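Local coordinates for endoribonuclease MazF3 (Mycobacterium tuberculosis, PDB 5UCT), which cleaves mRNA and 23S rRNA as the toxin of a type II toxin-antitoxin system, cutting mainly after the first two uridines of UUCCU, at residues T38-L42 with A43-P47; V59-C62 with D63-Q66. All blocks are in the same frame, centred on the assembly; numbering follows the deposited sequence.

Contact 1: residues T38-L42 with A43-P47. With SO4 (sulfate ion), chain C.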
loop_
_atom_site.group_PDB
_atom_site.type_symbol
_atom_site.label_atom_id
_atom_site.label_comp_id
_atom_site.label_asym_id
_atom_site.label_seq_id
_atom_site.Cartn_x
_atom_site.Cartn_y
_atom_site.Cartn_z
ATOM N N THR A 38 -10.739 6.683 14.780
ATOM C CA THR A 38 -11.057 7.989 14.209
ATOM C C THR A 38 -11.658 7.788 12.824
ATOM O O THR A 38 -10.937 7.584 11.843
ATOM C CB THR A 38 -9.809 8.862 14.143
ATOM O OG1 THR A 38 -9.237 8.984 15.451
ATOM C CG2 THR A 38 -10.151 10.248 13.615
ATOM N N VAL A 39 -12.982 7.835 12.737
ATOM C CA VAL A 39 -13.687 7.733 11.465
ATOM C C VAL A 39 -13.743 9.121 10.843
ATOM O O VAL A 39 -14.300 10.052 11.436
ATOM C CB VAL A 39 -15.099 7.156 11.654
ATOM C CG1 VAL A 39 -15.733 6.856 10.307
ATOM C CG2 VAL A 39 -15.055 5.910 12.525
ATOM N N ARG A 40 -13.162 9.267 9.654
ATOM C CA ARG A 40 -13.107 10.556 8.980
ATOM C C ARG A 40 -14.093 10.686 7.829
ATOM O O ARG A 40 -14.225 11.783 7.274
ATOM C CB ARG A 40 -11.684 10.826 8.466
ATOM C CG ARG A 40 -10.680 11.110 9.573
ATOM C CD ARG A 40 -9.304 11.439 9.024
ATOM N NE ARG A 40 -8.456 12.057 10.040
ATOM C CZ ARG A 40 -7.721 11.380 10.915
ATOM N NH1 ARG A 40 -7.722 10.054 10.904
ATOM N NH2 ARG A 40 -6.982 12.031 11.804
ATOM N N GLY A 41 -14.791 9.617 7.463
ATOM C CA GLY A 41 -15.750 9.697 6.375
ATOM C C GLY A 41 -15.129 9.799 5.000
ATOM O O GLY A 41 -15.670 10.491 4.128
ATOM N N LEU A 42 -14.006 9.132 4.782
ATOM C CA LEU A 42 -13.361 9.090 3.479
ATOM C C LEU A 42 -13.817 7.852 2.717
ATOM O O LEU A 42 -14.155 6.826 3.311
ATOM C CB LEU A 42 -11.838 9.085 3.626
ATOM C CG LEU A 42 -11.209 10.352 4.214
ATOM C CD1 LEU A 42 -9.744 10.134 4.588
ATOM C CD2 LEU A 42 -11.343 11.513 3.239
ATOM N N ALA A 43 -13.831 7.959 1.387
ATOM C CA ALA A 43 -14.178 6.806 0.564
ATOM C C ALA A 43 -13.183 5.667 0.736
ATOM O O ALA A 43 -13.543 4.499 0.545
ATOM C CB ALA A 43 -14.267 7.213 -0.906
ATOM N N THR A 44 -11.934 5.981 1.075
ATOM C CA THR A 44 -10.883 4.978 1.205
ATOM C C THR A 44 -10.930 4.242 2.538
ATOM O O THR A 44 -9.944 3.596 2.909
ATOM C CB THR A 44 -9.507 5.626 1.025
ATOM O OG1 THR A 44 -9.221 6.467 2.152
ATOM C CG2 THR A 44 -9.489 6.473 -0.238
ATOM N N GLU A 45 -12.041 4.323 3.260
ATOM C CA GLU A 45 -12.201 3.643 4.534
ATOM C C GLU A 45 -13.160 2.469 4.377
ATOM O O GLU A 45 -14.084 2.505 3.559
ATOM C CB GLU A 45 -12.717 4.607 5.606
ATOM C CG GLU A 45 -11.813 5.808 5.854
ATOM C CD GLU A 45 -12.433 6.820 6.798
ATOM O OE1 GLU A 45 -13.668 6.784 6.984
ATOM O OE2 GLU A 45 -11.685 7.648 7.355
ATOM N N VAL A 46 -12.926 1.419 5.166
ATOM C CA VAL A 46 -13.781 0.243 5.190
ATOM C C VAL A 46 -14.217 0.013 6.631
ATOM O O VAL A 46 -13.366 -0.170 7.509
ATOM C CB VAL A 46 -13.086 -1.009 4.633
ATOM C CG1 VAL A 46 -14.034 -2.199 4.664
ATOM C CG2 VAL A 46 -12.596 -0.761 3.215
ATOM N N PRO A 47 -15.512 0.019 6.934
ATOM C CA PRO A 47 -15.943 -0.101 8.332
ATOM C C PRO A 47 -15.714 -1.498 8.888
ATOM O O PRO A 47 -15.946 -2.505 8.213
ATOM C CB PRO A 47 -17.440 0.235 8.275
ATOM C CG PRO A 47 -17.640 0.929 6.960
ATOM C CD PRO A 47 -16.636 0.325 6.034
HETATM S S SO4 C . -5.254 8.477 15.579
HETATM O O1 SO4 C . -5.735 7.325 16.333
HETATM O O2 SO4 C . -4.034 8.988 16.199
HETATM O O3 SO4 C . -6.274 9.520 15.582
HETATM O O4 SO4 C . -4.970 8.077 14.205
#
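The carboxylate of Glu45 faces three successive backbone N-H groups, those of Arg40, Gly41 and Leu42. Glu45 OE2 accepts from Arg40 N at 3.2 Å with its syn lone pair. Glu45 OE1 takes two weak bonds, from Gly41 N at 3.1 Å and from Leu42 N at 3.2 Å. Two oxygens thus collect three donors of one bend in the chain, which would fix the rotation of the carboxylate. The acid gets there because CG lies beside its own backbone N, chi1 -59°, and the chain runs out straight beyond CG. On the way Glu45 CG passes 3.6 Å from Leu42 O. The side chain of Leu42 slants across that of Glu45, with Leu42 CB 3.9 Å from Glu45 CD. Val39 CG1 lies 3.9 Å from Glu45 OE1. The guanidinium of Arg40 leads away, and its charged atoms do not touch the acid; the bond is from the backbone N. CG2 of Thr38 lies over one face of that guanidinium, near its margin. The hydroxyl of Thr38 donates to sulfate, Thr38 OG1 to sulfate O3 3.0 Å; Thr36 OG1 also binds this ion, which probably comes from the crystallisation liquor. Thr44 is buried, its hydroxyl bonded to Asp63, and it packs on Ala95 of helix 85-96. Glu45 N bonds back to Leu42 O at 3.3 Å. This closes a type I beta turn from Leu42 to Glu45, which leads the surface loop after strand 29-36 into strand 45-48 of the MazF-like toxin sheet.

Contact 2: residues V59-C62 with D63-Q66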
loop_
_atom_site.group_PDB
_atom_site.type_symbol
_atom_site.label_atom_id
_atom_site.label_comp_id
_atom_site.label_asym_id
_atom_site.label_seq_id
_atom_site.Cartn_x
_atom_site.Cartn_y
_atom_site.Cartn_z
ATOM N N VAL A 59 -12.437 1.646 11.584
ATOM C CA VAL A 59 -12.386 1.653 10.127
ATOM C C VAL A 59 -10.990 1.257 9.667
ATOM O O VAL A 59 -9.993 1.543 10.333
ATOM C CB VAL A 59 -12.774 3.027 9.534
ATOM C CG1 VAL A 59 -14.259 3.301 9.721
ATOM C CG2 VAL A 59 -11.935 4.134 10.162
ATOM N N VAL A 60 -10.930 0.591 8.517
ATOM C CA VAL A 60 -9.661 0.271 7.870
ATOM C C VAL A 60 -9.237 1.467 7.026
ATOM O O VAL A 60 -9.935 1.849 6.080
ATOM C CB VAL A 60 -9.780 -0.995 7.010
ATOM C CG1 VAL A 60 -8.513 -1.205 6.191
ATOM C CG2 VAL A 60 -10.057 -2.207 7.885
ATOM N N SER A 61 -8.096 2.061 7.366
ATOM C CA SER A 61 -7.597 3.261 6.692
ATOM C C SER A 61 -6.683 2.835 5.548
ATOM O O SER A 61 -5.501 2.550 5.752
ATOM C CB SER A 61 -6.866 4.165 7.680
ATOM O OG SER A 61 -6.197 5.221 7.013
ATOM N N CYS A 62 -7.231 2.802 4.333
ATOM C CA CYS A 62 -6.479 2.363 3.164
ATOM C C CYS A 62 -5.560 3.438 2.602
ATOM O O CYS A 62 -4.803 3.153 1.669
ATOM C CB CYS A 62 -7.436 1.891 2.070
ATOM S SG CYS A 62 -8.176 0.273 2.387
ATOM N N ASP A 63 -5.610 4.663 3.123
ATOM C CA ASP A 63 -4.674 5.693 2.694
ATOM C C ASP A 63 -3.362 5.655 3.463
ATOM O O ASP A 63 -2.444 6.412 3.125
ATOM C CB ASP A 63 -5.309 7.077 2.841
ATOM C CG ASP A 63 -6.057 7.505 1.600
ATOM O OD1 ASP A 63 -5.512 7.329 0.493
ATOM O OD2 ASP A 63 -7.190 8.013 1.734
ATOM N N ASN A 64 -3.250 4.795 4.472
ATOM C CA ASN A 64 -2.075 4.727 5.331
ATOM C C ASN A 64 -1.485 3.323 5.366
ATOM O O ASN A 64 -0.989 2.870 6.396
ATOM C CB ASN A 64 -2.410 5.190 6.747
ATOM C CG ASN A 64 -2.901 6.620 6.795
ATOM O OD1 ASN A 64 -4.003 6.892 7.268
ATOM N ND2 ASN A 64 -2.079 7.544 6.315
ATOM N N THR A 65 -1.532 2.613 4.243
ATOM C CA THR A 65 -0.981 1.265 4.206
ATOM C C THR A 65 0.533 1.300 4.391
ATOM O O THR A 65 1.216 2.229 3.948
ATOM C CB THR A 65 -1.325 0.577 2.885
ATOM O OG1 THR A 65 -0.475 1.096 1.854
ATOM C CG2 THR A 65 -2.782 0.832 2.515
ATOM N N GLN A 66 1.057 0.277 5.061
ATOM C CA GLN A 66 2.476 0.200 5.370
ATOM C C GLN A 66 2.958 -1.229 5.181
ATOM O O GLN A 66 2.205 -2.186 5.377
ATOM C CB GLN A 66 2.766 0.656 6.809
ATOM C CG GLN A 66 2.304 2.075 7.136
ATOM C CD GLN A 66 3.316 3.130 6.740
ATOM O OE1 GLN A 66 4.387 2.814 6.230
ATOM N NE2 GLN A 66 2.984 4.392 6.986
HETATM O O HOH W 1 -8.010 5.646 4.168
HETATM O O HOH W 2 -2.355 3.720 1.120
#
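Asn64 reaches back over the bend to Ser61, three residues earlier. Asn64 CB lies 3.8 Å from Ser61 OG. Asn64 CG comes slightly nearer, at 3.6 Å from Ser61 OG. At the tip, Asn64 OD1 accepts a hydrogen bond from Ser61 OG at 2.8 Å, and the donor is tilted 29° from the carbonyl plane. The serine hydroxyl can reach forward because it stands anti to its own backbone N, chi1 171°. A weak backbone bond from Asn64 N to Ser61 O, 3.4 Å, spans the same bend. Water 1 sits beside it. It accepts from Asp63 N at 2.8 Å and donates weakly to Ser61 OG and to Asp63 OD2, which is also hydrogen-bonded to Thr44 OG1. Water 2 donates to Cys62 O at 2.6 Å and accepts a weak bond from Thr65 N. The methyl CG2 of Thr65 also lies against Cys62 O. Beyond the bend, Thr65 packs on Thr65 of the second subunit, and Gln66 NE2 bonds Thr67 O of the second subunit. The bend carries the chain from the end of strand 58-61 toward strand 66-69. Cys62 packs on Leu88, Ala91 and Ile92 of helix 85-96, and Asn64 lies on Pro34 of strand 29-36.

How the contacts relate
Contact 1 is mostly on the surface, though Thr44 is buried and Glu45 partly exposed. Contact 2 is partly buried, closer to the centre of the chain and next to the second subunit. The two centres are about 9 Å apart, and both contacts reach the same sheet, where strands 45-48 and 58-61 are antiparallel neighbours. A probable hydrogen bond from Val60 N to Val46 O, 2.7 Å, joins these strands. The Thr44-Asp63 hydrogen bond is the side-chain tie between the contacts. Val39 and Val59 add nonpolar packing. The chemistry differs: a carboxylate gathers backbone N-H groups in 38-47, whereas in 59-66 a serine-asparagine bond, a weak backbone bond and two waters span the bend.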